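Local coordinates for protein Ifi204 (Mus musculus domesticus, PDB 5YZW) that probably senses double-stranded DNA as an interferon-inducible PYHIN-family protein, recognising it through HIN domains such as this one, which is built from two OB folds, at residues A[172-177]-A[181-186]; A[70-75]-A[117-122]; A[135-140]-A[146-151]; A[20-25]-A[152-157]; A[41-46]-A[99-104]. All coordinates share one frame; numbering follows the deposited sequence.

The HIN domain is a tandem of OB folds, and the five contacts sample both barrels and the seam between them. Contacts 1 and 3 are hairpins of the second barrel with centres 9 Å apart, stitched together by backbone bonds between L182 or S184 and V150. Contacts 2 and 4, centres about 18 Å apart, join the barrels. Contact 4 also reaches contact 1: R186 O accepts a hydrogen bond from R154 NH2, and R186 NH2 makes a salt bridge with D25 OD2. Contact 5 packs the helix 96-103 on the first barrel, its centre 13 Å from that of contact 2 and 26 Å from that of contact 3. No DNA is present in the model.

Contact 1: residues A[172-177]-A[181-186]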
# COMPACT_ATOMS: atom_id res chain seq x y z
N GLU A 172 -4.46 8.23 3.10
CA GLU A 172 -4.12 9.61 2.75
C GLU A 172 -3.77 10.41 3.99
O GLU A 172 -4.54 10.44 4.96
CB GLU A 172 -5.24 10.31 1.98
CG GLU A 172 -4.86 11.75 1.57
CD GLU A 172 -5.89 12.44 0.66
OE1 GLU A 172 -6.89 11.79 0.28
OE2 GLU A 172 -5.72 13.64 0.35
N LEU A 173 -2.64 11.10 3.93
CA LEU A 173 -2.16 11.90 5.05
C LEU A 173 -2.87 13.24 4.99
O LEU A 173 -2.81 13.93 3.97
CB LEU A 173 -0.65 12.08 4.98
CG LEU A 173 -0.04 13.09 5.95
CD1 LEU A 173 -0.14 12.46 7.32
CD2 LEU A 173 1.43 13.37 5.61
N THR A 174 -3.58 13.60 6.05
CA THR A 174 -4.30 14.85 6.10
C THR A 174 -4.05 15.51 7.45
O THR A 174 -3.54 14.88 8.38
CB THR A 174 -5.80 14.65 5.86
OG1 THR A 174 -6.39 14.10 7.03
CG2 THR A 174 -6.06 13.68 4.70
N SER A 175 -4.40 16.78 7.55
CA SER A 175 -4.35 17.44 8.85
C SER A 175 -5.61 18.26 9.05
O SER A 175 -6.27 18.68 8.10
CB SER A 175 -3.09 18.30 9.01
OG SER A 175 -3.15 19.46 8.21
N THR A 176 -5.95 18.43 10.33
CA THR A 176 -6.92 19.39 10.82
C THR A 176 -6.24 20.23 11.89
O THR A 176 -5.11 19.94 12.30
CB THR A 176 -8.16 18.70 11.40
OG1 THR A 176 -7.84 18.22 12.71
CG2 THR A 176 -8.60 17.54 10.54
N GLU A 177 -6.92 21.26 12.37
CA GLU A 177 -6.31 22.04 13.45
C GLU A 177 -6.10 21.21 14.72
O GLU A 177 -5.31 21.61 15.57
CB GLU A 177 -7.13 23.30 13.74
CG GLU A 177 -8.43 23.07 14.48
CD GLU A 177 -9.25 24.35 14.61
OE1 GLU A 177 -10.44 24.34 14.24
OE2 GLU A 177 -8.69 25.37 15.08
N GLN A 181 -4.02 13.03 10.53
CA GLN A 181 -4.82 11.84 10.33
C GLN A 181 -4.33 11.07 9.11
O GLN A 181 -3.77 11.66 8.18
CB GLN A 181 -6.31 12.17 10.13
CG GLN A 181 -6.92 13.08 11.21
CD GLN A 181 -6.71 14.56 10.93
OE1 GLN A 181 -6.59 14.97 9.77
NE2 GLN A 181 -6.65 15.37 11.99
N LEU A 182 -4.55 9.77 9.12
CA LEU A 182 -4.42 8.91 7.95
C LEU A 182 -5.84 8.45 7.63
O LEU A 182 -6.44 7.68 8.40
CB LEU A 182 -3.48 7.74 8.22
CG LEU A 182 -2.01 8.10 8.42
CD1 LEU A 182 -1.26 6.87 8.92
CD2 LEU A 182 -1.42 8.58 7.10
N ARG A 183 -6.37 8.95 6.52
CA ARG A 183 -7.75 8.69 6.11
C ARG A 183 -7.81 7.54 5.12
O ARG A 183 -7.11 7.54 4.10
CB ARG A 183 -8.35 9.95 5.50
CG ARG A 183 -9.02 10.86 6.49
CD ARG A 183 -9.20 12.23 5.92
NE ARG A 183 -9.20 13.23 6.99
CZ ARG A 183 -10.24 13.50 7.77
NH1 ARG A 183 -11.38 12.85 7.60
NH2 ARG A 183 -10.14 14.43 8.72
N SER A 184 -8.67 6.57 5.40
CA SER A 184 -9.02 5.57 4.41
C SER A 184 -9.57 6.25 3.17
O SER A 184 -10.31 7.23 3.25
CB SER A 184 -10.05 4.61 5.00
OG SER A 184 -11.31 5.25 5.11
N VAL A 185 -9.18 5.73 2.00
CA VAL A 185 -9.64 6.21 0.70
C VAL A 185 -9.96 5.00 -0.17
O VAL A 185 -9.83 3.85 0.25
CB VAL A 185 -8.61 7.12 -0.00
CG1 VAL A 185 -8.45 8.46 0.72
CG2 VAL A 185 -7.28 6.40 -0.15
N ARG A 186 -10.35 5.28 -1.43
CA ARG A 186 -10.92 4.26 -2.30
C ARG A 186 -10.01 3.03 -2.46
O ARG A 186 -10.50 1.90 -2.52
CB ARG A 186 -11.22 4.87 -3.67
CG ARG A 186 -11.93 3.92 -4.63
CD ARG A 186 -12.38 4.66 -5.87
NE ARG A 186 -12.73 3.78 -6.98
CZ ARG A 186 -13.89 3.12 -7.09
NH1 ARG A 186 -14.80 3.22 -6.13
NH2 ARG A 186 -14.12 2.36 -8.15
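R183 faces E172 across an antiparallel hydrogen-bonded pair, and its side chain crosses that of T174 at about a right angle. CB lies 3.9 Å from E172 O. The chain then runs extended from CG to NE, bringing CD to 3.6 Å from T174 OG1 and 3.7 Å from T174 CG2. NE donates to T174 OG1 at 2.9 Å, the hydroxyl lying in the guanidinium plane, and at the tip NH2 comes to 3.9 Å from T176 CG2. T174 OG1 thus holds R183 NE and, in one of the two modelled conformers of Q181, also bonds to Q181 OE1 at 2.9 Å, in the carbonyl plane and on a lone pair. In that conformer Q181 NE2 makes only a weak bond to T176 OG1, whose stronger partner is the backbone N of D178. On the other face L173 CD1 meets L182 CD2 at 4.1 Å, while the backbones pair through four nearly straight bonds, two for E172 with R183 and two for T174 with Q181. The hairpin 171-175/180-183 is held on both flanks, by G117 and T118 beside L173 and by strand 145-151 beside L182, and its two leucines pack on V120 of strand 119-132.

Contact 2: residues A[70-75]-A[117-122]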
# COMPACT_ATOMS: atom_id res chain seq x y z
N GLY A 70 1.82 5.44 -14.36
CA GLY A 70 2.21 6.12 -13.14
C GLY A 70 1.13 7.09 -12.73
O GLY A 70 0.74 7.96 -13.52
N CYS A 71 0.63 6.95 -11.51
CA CYS A 71 -0.46 7.79 -11.02
C CYS A 71 -0.33 7.88 -9.51
O CYS A 71 -0.23 6.86 -8.84
CB CYS A 71 -1.83 7.20 -11.42
SG CYS A 71 -3.21 8.27 -10.88
N ASN A 72 -0.26 9.11 -9.00
CA ASN A 72 -0.22 9.37 -7.56
C ASN A 72 0.92 8.63 -6.86
O ASN A 72 0.80 8.25 -5.70
CB ASN A 72 -1.56 9.01 -6.91
CG ASN A 72 -2.71 9.84 -7.45
OD1 ASN A 72 -2.57 11.04 -7.69
ND2 ASN A 72 -3.85 9.19 -7.65
N GLY A 73 2.05 8.43 -7.55
CA GLY A 73 3.16 7.75 -6.91
C GLY A 73 3.09 6.24 -6.94
O GLY A 73 3.94 5.58 -6.34
N PHE A 74 2.10 5.67 -7.61
CA PHE A 74 1.99 4.23 -7.77
C PHE A 74 2.22 3.84 -9.23
O PHE A 74 2.03 4.63 -10.15
CB PHE A 74 0.61 3.72 -7.34
CG PHE A 74 0.32 3.90 -5.87
CD1 PHE A 74 -0.15 5.11 -5.39
CD2 PHE A 74 0.53 2.86 -4.97
CE1 PHE A 74 -0.44 5.28 -4.01
CE2 PHE A 74 0.26 3.02 -3.62
CZ PHE A 74 -0.21 4.24 -3.14
N LEU A 75 2.61 2.59 -9.41
CA LEU A 75 2.62 1.96 -10.73
C LEU A 75 1.33 1.16 -10.88
O LEU A 75 1.04 0.28 -10.05
CB LEU A 75 3.82 1.04 -10.93
CG LEU A 75 5.24 1.59 -10.84
CD1 LEU A 75 6.23 0.57 -11.42
CD2 LEU A 75 5.37 2.93 -11.54
N GLY A 117 -2.02 15.12 1.78
CA GLY A 117 -2.55 14.49 0.58
C GLY A 117 -1.66 13.40 0.01
O GLY A 117 -2.09 12.70 -0.90
N THR A 118 -0.45 13.24 0.52
CA THR A 118 0.34 12.11 0.06
C THR A 118 -0.22 10.82 0.64
O THR A 118 -0.90 10.80 1.68
CB THR A 118 1.80 12.30 0.45
OG1 THR A 118 1.86 12.64 1.84
CG2 THR A 118 2.41 13.45 -0.34
N PHE A 119 0.04 9.72 -0.04
CA PHE A 119 -0.44 8.41 0.38
C PHE A 119 0.64 7.65 1.14
O PHE A 119 1.81 7.66 0.75
CB PHE A 119 -0.93 7.63 -0.84
CG PHE A 119 -2.01 8.35 -1.59
CD1 PHE A 119 -3.32 8.36 -1.12
CD2 PHE A 119 -1.71 9.09 -2.73
CE1 PHE A 119 -4.32 9.05 -1.79
CE2 PHE A 119 -2.71 9.76 -3.41
CZ PHE A 119 -4.02 9.75 -2.93
N VAL A 120 0.25 7.02 2.24
CA VAL A 120 1.18 6.51 3.24
C VAL A 120 0.86 5.04 3.48
O VAL A 120 -0.31 4.63 3.44
CB VAL A 120 1.07 7.32 4.55
CG1 VAL A 120 1.89 6.69 5.68
CG2 VAL A 120 1.52 8.76 4.32
N SER A 121 1.90 4.24 3.73
CA SER A 121 1.79 2.84 4.09
C SER A 121 2.66 2.61 5.31
O SER A 121 3.75 3.20 5.41
CB SER A 121 2.28 1.92 2.95
OG SER A 121 1.27 1.77 1.96
N GLY A 122 2.21 1.79 6.24
CA GLY A 122 2.95 1.61 7.48
C GLY A 122 2.22 0.68 8.43
O GLY A 122 1.02 0.45 8.30
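F119 and F74 both turn CG beside their own backbone N, with chi1 at -58° and -65°, and this sets the two side chains across each other at about a right angle. F74 reaches over with the far end of its ring: CE1 comes to 4.0 Å from F119 CB, and CZ to 4.2 Å from that same carbon. F119 CB sits at the edge of the F74 ring, near its plane, so the meeting is between a ring rim and a methylene, with the two rings not stacked. The F119 ring itself is taken up by N72. Its CE2 lies 3.8 Å from N72 CB and 4.0 Å from N72 CG, the amide and ring planes standing 50° apart, while CD2 is 4.0 Å from N72 O. N72 is the first of the two central residues in a type I' turn from C71 to F74, closed by C71 N to F74 O and F74 N to C71 O, and the turn presents N72 and F74 together to F119. With an alanine at F119 the ring that N72 CB rests on is gone, which would probably open a gap beside the turn. The contact is small and almost wholly apolar. It joins the tip of the hairpin formed by strands 62-71 and 74-77 in the first barrel to the start of strand 119-132 in the second; K47 makes a cation-pi contact with F74, and F119 also leans on E172 of strand 171-175.

Contact 3: residues A[135-140]-A[146-151]; sequences FIYYGI and KMEVVV
Y138 O takes the shortest polar bond between the strands, accepting from V149 N at 2.7 Å with an N-H...O angle of 171°. The return bond, Y138 N to V149 O, is 2.8 Å long. Equivalent pairs tie I136 to V151 and I140 to M147, so every second residue is doubly bonded, and alpha hydrogens fill in between, as from E148 CA to Y138 O. This is an antiparallel hairpin of the second OB barrel, with I140, M147, V149 and V151 buried on one face and Y137 and E148 partly exposed on the other. On the buried face the packing is apolar and close. I136 CG2 presses on V151 CB at 3.5 Å, and the two side chains lie side by side. I140 has CG1 in the cramped rotamer between N and carbonyl carbon (chi1 66°), which carries it alongside M147 CG, while its CD1 reaches V149 CG2 at 3.7 Å. One tyrosine ring shares this face, Y138 offering its edge to V151 CG2. On the opposite face Y137 lies alongside V150, CD2 to CG2 3.9 Å, and V150 CG1 touches the edge of F135. R132 adds a cation-pi contact to Y137, and Q181 and R183 of the neighbouring strand 180-183 cover V150.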
# COMPACT_ATOMS: atom_id res chain seq x y z
N PHE A 135 -18.07 6.50 11.24
CA PHE A 135 -16.63 6.55 11.10
C PHE A 135 -16.06 5.85 12.27
O PHE A 135 -16.74 5.72 13.23
CB PHE A 135 -16.12 7.98 11.18
CG PHE A 135 -16.50 8.80 10.02
CD1 PHE A 135 -17.77 9.22 9.86
CD2 PHE A 135 -15.59 9.12 9.08
CE1 PHE A 135 -18.14 9.96 8.78
CE2 PHE A 135 -15.93 9.85 8.00
CZ PHE A 135 -17.22 10.27 7.84
N ILE A 136 -14.82 5.41 12.19
CA ILE A 136 -14.11 4.80 13.30
C ILE A 136 -12.70 5.35 13.37
O ILE A 136 -11.96 5.36 12.37
CB ILE A 136 -14.14 3.26 13.21
CG1 ILE A 136 -13.11 2.65 14.15
CG2 ILE A 136 -13.90 2.81 11.80
CD1 ILE A 136 -13.38 1.23 14.39
N TYR A 137 -12.33 5.83 14.55
CA TYR A 137 -11.11 6.59 14.78
C TYR A 137 -10.16 5.74 15.62
O TYR A 137 -10.49 5.38 16.75
CB TYR A 137 -11.41 7.91 15.50
CG TYR A 137 -12.37 8.84 14.77
CD1 TYR A 137 -13.75 8.64 14.83
CD2 TYR A 137 -11.89 9.89 14.00
CE1 TYR A 137 -14.62 9.48 14.15
CE2 TYR A 137 -12.76 10.73 13.31
CZ TYR A 137 -14.12 10.53 13.40
OH TYR A 137 -14.99 11.37 12.72
N TYR A 138 -9.01 5.41 15.06
CA TYR A 138 -7.99 4.64 15.76
C TYR A 138 -6.85 5.58 16.16
O TYR A 138 -6.16 6.13 15.30
CB TYR A 138 -7.45 3.51 14.89
CG TYR A 138 -8.43 2.40 14.60
CD1 TYR A 138 -8.66 1.40 15.53
CD2 TYR A 138 -9.07 2.31 13.36
CE1 TYR A 138 -9.54 0.37 15.26
CE2 TYR A 138 -9.94 1.27 13.08
CZ TYR A 138 -10.17 0.30 14.04
OH TYR A 138 -11.04 -0.74 13.80
N GLY A 139 -6.66 5.77 17.47
CA GLY A 139 -5.45 6.42 17.95
C GLY A 139 -4.26 5.51 17.74
O GLY A 139 -4.25 4.36 18.23
N ILE A 140 -3.25 5.97 16.99
CA ILE A 140 -2.02 5.22 16.80
C ILE A 140 -0.85 6.06 17.28
O ILE A 140 -0.92 7.29 17.37
CB ILE A 140 -1.79 4.79 15.32
CG1 ILE A 140 -1.57 6.02 14.43
CG2 ILE A 140 -2.93 3.92 14.82
CD1 ILE A 140 -1.02 5.69 13.02
N LYS A 146 1.91 10.72 17.98
CA LYS A 146 0.60 10.09 17.97
C LYS A 146 -0.27 10.75 16.91
O LYS A 146 -0.11 11.94 16.63
CB LYS A 146 -0.10 10.19 19.35
CG LYS A 146 0.61 9.47 20.49
CD LYS A 146 1.14 10.46 21.54
CE LYS A 146 2.07 9.78 22.53
NZ LYS A 146 2.15 10.51 23.83
N MET A 147 -1.19 9.98 16.33
CA MET A 147 -2.14 10.52 15.37
C MET A 147 -3.35 9.59 15.31
O MET A 147 -3.40 8.55 15.97
CB MET A 147 -1.51 10.72 13.98
CG MET A 147 -0.72 9.52 13.46
SD MET A 147 0.10 9.74 11.84
CE MET A 147 -0.88 11.02 11.07
N GLU A 148 -4.34 9.99 14.51
CA GLU A 148 -5.57 9.24 14.32
C GLU A 148 -5.58 8.60 12.95
O GLU A 148 -5.18 9.22 11.96
CB GLU A 148 -6.80 10.15 14.44
CG GLU A 148 -7.20 10.57 15.81
CD GLU A 148 -8.47 11.41 15.78
OE1 GLU A 148 -8.73 12.04 14.73
OE2 GLU A 148 -9.21 11.42 16.79
N VAL A 149 -6.04 7.35 12.88
CA VAL A 149 -6.43 6.74 11.62
C VAL A 149 -7.94 6.83 11.52
O VAL A 149 -8.66 6.34 12.40
CB VAL A 149 -5.95 5.28 11.53
CG1 VAL A 149 -6.38 4.66 10.20
CG2 VAL A 149 -4.43 5.22 11.67
N VAL A 150 -8.43 7.47 10.47
CA VAL A 150 -9.87 7.64 10.26
C VAL A 150 -10.32 6.63 9.23
O VAL A 150 -9.86 6.64 8.08
CB VAL A 150 -10.21 9.08 9.83
CG1 VAL A 150 -11.72 9.25 9.70
CG2 VAL A 150 -9.66 10.07 10.86
N VAL A 151 -11.21 5.73 9.64
CA VAL A 151 -11.72 4.68 8.78
C VAL A 151 -13.21 4.90 8.57
O VAL A 151 -13.96 5.12 9.54
CB VAL A 151 -11.43 3.29 9.36
CG1 VAL A 151 -12.00 2.20 8.46
CG2 VAL A 151 -9.92 3.10 9.49

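Contact 4: residues A[20-25]-A[152-157]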
# COMPACT_ATOMS: atom_id res chain seq x y z
N GLU A 20 -3.42 -9.65 -0.09
CA GLU A 20 -4.49 -10.42 -0.70
C GLU A 20 -5.32 -9.50 -1.58
O GLU A 20 -5.31 -8.27 -1.41
CB GLU A 20 -5.38 -11.04 0.39
CG GLU A 20 -6.06 -9.96 1.22
CD GLU A 20 -6.95 -10.51 2.34
OE1 GLU A 20 -7.32 -11.70 2.31
OE2 GLU A 20 -7.27 -9.72 3.26
N PRO A 21 -6.07 -10.05 -2.53
CA PRO A 21 -6.98 -9.20 -3.30
C PRO A 21 -8.19 -8.83 -2.45
O PRO A 21 -8.56 -9.52 -1.49
CB PRO A 21 -7.38 -10.08 -4.49
CG PRO A 21 -7.02 -11.47 -4.10
CD PRO A 21 -5.94 -11.41 -3.09
N PHE A 22 -8.82 -7.72 -2.82
CA PHE A 22 -9.95 -7.22 -2.06
C PHE A 22 -10.81 -6.38 -2.99
O PHE A 22 -10.36 -5.92 -4.05
CB PHE A 22 -9.49 -6.41 -0.83
CG PHE A 22 -8.69 -5.18 -1.16
CD1 PHE A 22 -7.31 -5.23 -1.30
CD2 PHE A 22 -9.33 -3.96 -1.36
CE1 PHE A 22 -6.58 -4.10 -1.62
CE2 PHE A 22 -8.62 -2.83 -1.68
CZ PHE A 22 -7.24 -2.89 -1.81
N THR A 23 -12.07 -6.25 -2.60
CA THR A 23 -13.06 -5.47 -3.33
C THR A 23 -12.97 -4.01 -2.92
O THR A 23 -13.20 -3.67 -1.75
CB THR A 23 -14.45 -6.03 -3.06
OG1 THR A 23 -14.42 -7.47 -3.14
CG2 THR A 23 -15.48 -5.47 -4.03
N TYR A 24 -12.64 -3.14 -3.87
CA TYR A 24 -12.53 -1.72 -3.59
C TYR A 24 -13.72 -0.93 -4.12
O TYR A 24 -13.93 0.20 -3.69
CB TYR A 24 -11.23 -1.15 -4.16
CG TYR A 24 -11.16 -1.12 -5.67
CD1 TYR A 24 -10.73 -2.23 -6.40
CD2 TYR A 24 -11.49 0.04 -6.37
CE1 TYR A 24 -10.67 -2.20 -7.79
CE2 TYR A 24 -11.42 0.08 -7.75
CZ TYR A 24 -11.01 -1.04 -8.46
OH TYR A 24 -10.95 -1.01 -9.82
N ASP A 25 -14.49 -1.50 -5.04
CA ASP A 25 -15.75 -0.90 -5.48
C ASP A 25 -16.82 -1.98 -5.28
O ASP A 25 -16.91 -2.92 -6.07
CB ASP A 25 -15.64 -0.41 -6.93
CG ASP A 25 -16.94 0.18 -7.46
OD1 ASP A 25 -18.03 -0.19 -6.98
OD2 ASP A 25 -16.87 1.02 -8.39
N TYR A 152 -13.64 4.84 7.32
CA TYR A 152 -15.04 4.91 6.94
C TYR A 152 -15.31 3.87 5.85
O TYR A 152 -14.45 3.60 5.01
CB TYR A 152 -15.40 6.30 6.42
CG TYR A 152 -16.85 6.45 6.08
CD1 TYR A 152 -17.79 6.67 7.08
CD2 TYR A 152 -17.29 6.35 4.77
CE1 TYR A 152 -19.12 6.81 6.79
CE2 TYR A 152 -18.63 6.48 4.46
CZ TYR A 152 -19.54 6.71 5.48
OH TYR A 152 -20.87 6.84 5.18
N GLY A 153 -16.51 3.30 5.86
CA GLY A 153 -16.92 2.42 4.77
C GLY A 153 -16.43 0.99 4.89
O GLY A 153 -16.36 0.45 6.00
N ARG A 154 -16.07 0.36 3.76
CA ARG A 154 -15.82 -1.08 3.75
C ARG A 154 -14.81 -1.50 4.82
O ARG A 154 -14.96 -2.56 5.43
CB ARG A 154 -15.35 -1.52 2.35
CG ARG A 154 -13.93 -1.09 1.97
CD ARG A 154 -13.55 -1.58 0.56
NE ARG A 154 -12.58 -0.67 -0.03
CZ ARG A 154 -11.28 -0.72 0.23
NH1 ARG A 154 -10.81 -1.66 1.04
NH2 ARG A 154 -10.45 0.16 -0.29
N LEU A 155 -13.80 -0.67 5.08
CA LEU A 155 -12.77 -1.05 6.04
C LEU A 155 -13.22 -0.95 7.49
O LEU A 155 -12.44 -1.30 8.38
CB LEU A 155 -11.49 -0.22 5.81
CG LEU A 155 -10.66 -0.60 4.57
CD1 LEU A 155 -9.42 0.29 4.42
CD2 LEU A 155 -10.23 -2.06 4.59
N THR A 156 -14.45 -0.50 7.78
CA THR A 156 -14.91 -0.57 9.17
C THR A 156 -15.20 -2.00 9.61
O THR A 156 -15.35 -2.23 10.81
CB THR A 156 -16.16 0.31 9.42
OG1 THR A 156 -17.25 -0.11 8.59
CG2 THR A 156 -15.86 1.77 9.15
N ASN A 157 -15.27 -2.95 8.68
CA ASN A 157 -15.53 -4.34 9.04
C ASN A 157 -14.29 -5.07 9.54
O ASN A 157 -14.38 -6.26 9.87
CB ASN A 157 -16.10 -5.12 7.84
CG ASN A 157 -17.23 -4.38 7.14
OD1 ASN A 157 -17.30 -4.37 5.91
ND2 ASN A 157 -18.12 -3.77 7.92
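R154 lays its guanidinium against the ring of F22, the two side chains crossing at about a right angle while their flat groups stand 29° apart. One face of the guanidinium looks at F22 CD2, which is 3.6 Å from R154 NH1. CE2 follows at 3.7 Å from the same nitrogen and 3.8 Å from R154 NH2, but seen from the phenyl ring the approach is oblique. R154 gets there with CG wedged between its backbone N and carbonyl carbon (chi1 72°) and a chain extended from CG to NE, which carries the charged end from the 3-10 turn 154-157 over to the other segment. On the way R154 CD passes 3.1 Å from T23 O, and NE lies 3.7 Å from Y24 CA. The polar tip is bound beyond the two segments: NH2 donates to the carbonyls of S188 and R186, which helps to fix the rotation of the group over the phenylalanine. A leucine in place of R154 would probably leave those two carbonyls without their donor and strip F22 of the flat guanidinium lying against it. The turn itself is pinned by G153 O, which accepts from both T156 N and T156 OG1. The contact bridges the barrels, setting the end of strand 11-25 beside the loop that follows strand 145-151, with Y189 against F22 and H187 edge-to-face with Y24.

Contact 5: residues A[41-46]-A[99-104]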
# COMPACT_ATOMS: atom_id res chain seq x y z
N THR A 41 18.05 -1.01 -7.93
CA THR A 41 18.33 0.25 -7.24
C THR A 41 17.11 1.00 -6.69
O THR A 41 17.29 1.94 -5.91
CB THR A 41 19.11 1.20 -8.16
OG1 THR A 41 18.32 1.52 -9.31
CG2 THR A 41 20.41 0.55 -8.62
N GLU A 42 15.89 0.64 -7.07
CA GLU A 42 14.70 1.39 -6.66
C GLU A 42 13.58 0.43 -6.29
O GLU A 42 13.56 -0.72 -6.73
CB GLU A 42 14.20 2.32 -7.77
CG GLU A 42 15.10 3.47 -8.14
CD GLU A 42 14.55 4.24 -9.31
OE1 GLU A 42 14.56 3.69 -10.44
OE2 GLU A 42 14.08 5.39 -9.10
N PHE A 43 12.64 0.90 -5.48
CA PHE A 43 11.45 0.11 -5.21
C PHE A 43 10.22 0.90 -5.63
O PHE A 43 10.22 2.13 -5.66
CB PHE A 43 11.35 -0.32 -3.75
CG PHE A 43 11.01 0.78 -2.78
CD1 PHE A 43 12.01 1.53 -2.19
CD2 PHE A 43 9.69 1.01 -2.40
CE1 PHE A 43 11.71 2.53 -1.27
CE2 PHE A 43 9.38 2.02 -1.48
CZ PHE A 43 10.40 2.77 -0.92
N PHE A 44 9.18 0.17 -5.98
CA PHE A 44 7.97 0.76 -6.52
C PHE A 44 6.76 0.19 -5.81
O PHE A 44 6.72 -1.01 -5.50
CB PHE A 44 7.85 0.52 -8.03
CG PHE A 44 9.02 1.08 -8.82
CD1 PHE A 44 10.16 0.34 -9.03
CD2 PHE A 44 8.97 2.38 -9.30
CE1 PHE A 44 11.23 0.86 -9.74
CE2 PHE A 44 10.04 2.92 -10.00
CZ PHE A 44 11.16 2.16 -10.23
N ARG A 45 5.77 1.04 -5.57
CA ARG A 45 4.49 0.60 -5.05
C ARG A 45 3.52 0.41 -6.21
O ARG A 45 3.36 1.31 -7.04
CB ARG A 45 3.96 1.61 -4.02
CG ARG A 45 4.51 1.33 -2.65
CD ARG A 45 4.46 2.56 -1.74
NE ARG A 45 5.18 2.31 -0.49
CZ ARG A 45 5.00 3.01 0.63
NH1 ARG A 45 4.12 4.01 0.66
NH2 ARG A 45 5.69 2.70 1.71
N VAL A 46 2.92 -0.77 -6.29
CA VAL A 46 2.16 -1.22 -7.46
C VAL A 46 0.71 -1.43 -7.06
O VAL A 46 0.43 -2.08 -6.04
CB VAL A 46 2.74 -2.53 -8.04
CG1 VAL A 46 1.95 -2.96 -9.28
CG2 VAL A 46 4.21 -2.35 -8.37
N ARG A 99 16.01 -3.59 0.46
CA ARG A 99 14.89 -4.36 1.00
C ARG A 99 14.27 -3.66 2.20
O ARG A 99 13.05 -3.46 2.25
CB ARG A 99 15.35 -5.76 1.39
CG ARG A 99 15.62 -6.67 0.20
CD ARG A 99 15.95 -8.09 0.63
NE ARG A 99 16.16 -8.96 -0.52
CZ ARG A 99 15.20 -9.67 -1.11
NH1 ARG A 99 13.95 -9.61 -0.66
NH2 ARG A 99 15.49 -10.43 -2.16
N GLN A 100 15.09 -3.27 3.18
CA GLN A 100 14.50 -2.66 4.36
C GLN A 100 13.96 -1.27 4.04
O GLN A 100 12.91 -0.88 4.57
CB GLN A 100 15.49 -2.61 5.51
CG GLN A 100 14.91 -2.13 6.87
CD GLN A 100 13.43 -2.53 7.12
OE1 GLN A 100 12.52 -1.71 7.01
NE2 GLN A 100 13.21 -3.80 7.43
N ARG A 101 14.63 -0.53 3.16
CA ARG A 101 14.05 0.74 2.73
C ARG A 101 12.66 0.51 2.12
O ARG A 101 11.74 1.29 2.35
CB ARG A 101 14.98 1.44 1.74
CG ARG A 101 14.85 2.95 1.77
CD ARG A 101 16.07 3.65 1.22
NE ARG A 101 15.98 3.78 -0.23
CZ ARG A 101 16.76 3.13 -1.09
NH1 ARG A 101 17.71 2.32 -0.64
NH2 ARG A 101 16.60 3.31 -2.40
N ALA A 102 12.49 -0.60 1.39
CA ALA A 102 11.21 -0.85 0.74
C ALA A 102 10.12 -1.20 1.74
O ALA A 102 8.94 -0.93 1.48
CB ALA A 102 11.34 -1.98 -0.27
N ASN A 103 10.47 -1.81 2.87
CA ASN A 103 9.51 -2.29 3.85
C ASN A 103 9.43 -1.40 5.09
O ASN A 103 8.83 -1.79 6.10
CB ASN A 103 9.85 -3.74 4.23
CG ASN A 103 8.78 -4.41 5.06
OD1 ASN A 103 8.97 -4.66 6.26
ND2 ASN A 103 7.64 -4.69 4.45
N ALA A 104 10.01 -0.21 5.05
CA ALA A 104 10.09 0.60 6.26
C ALA A 104 8.76 1.31 6.51
O ALA A 104 8.07 1.73 5.58
CB ALA A 104 11.22 1.63 6.15
O HOH W 1 8.39 1.38 2.64
O HOH W 2 6.83 -0.02 0.19
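A102 sits squarely over one face of the F43 ring, and this is where the contact is tight. Its CA stands 3.7 Å from the ring centroid and only 5° off the normal, a textbook CH-pi arrangement, while its CB drops to 3.7 Å from F43 CG. F43 holds its ring under the helix by placing CG between the backbone N and the carbonyl carbon (chi1 72°). Beside the alanine, R101 O comes to 3.8 Å from F43 CE1. The rest is looser. R101 bends at chi3 (86°) and turns the edge of its guanidinium towards T41 O, but NH2 stays 3.8 Å away. At the other end R45 reaches the helix through water: one molecule accepts from NE and donates to A102 O, and another accepts from NH2 at 3.1 Å, near the carbonyls of A102 and A104. Helix 96-103 thus rests on strand 43-48 of the first OB barrel, with L16 and T36 also touching A102. The chemistry is divided: a small residue lets the aromatic face come up to the helix backbone, whereas R45, from the strand, is coupled through water to the carbonyl of A102, and its positive charge would probably suit the carbonyls there.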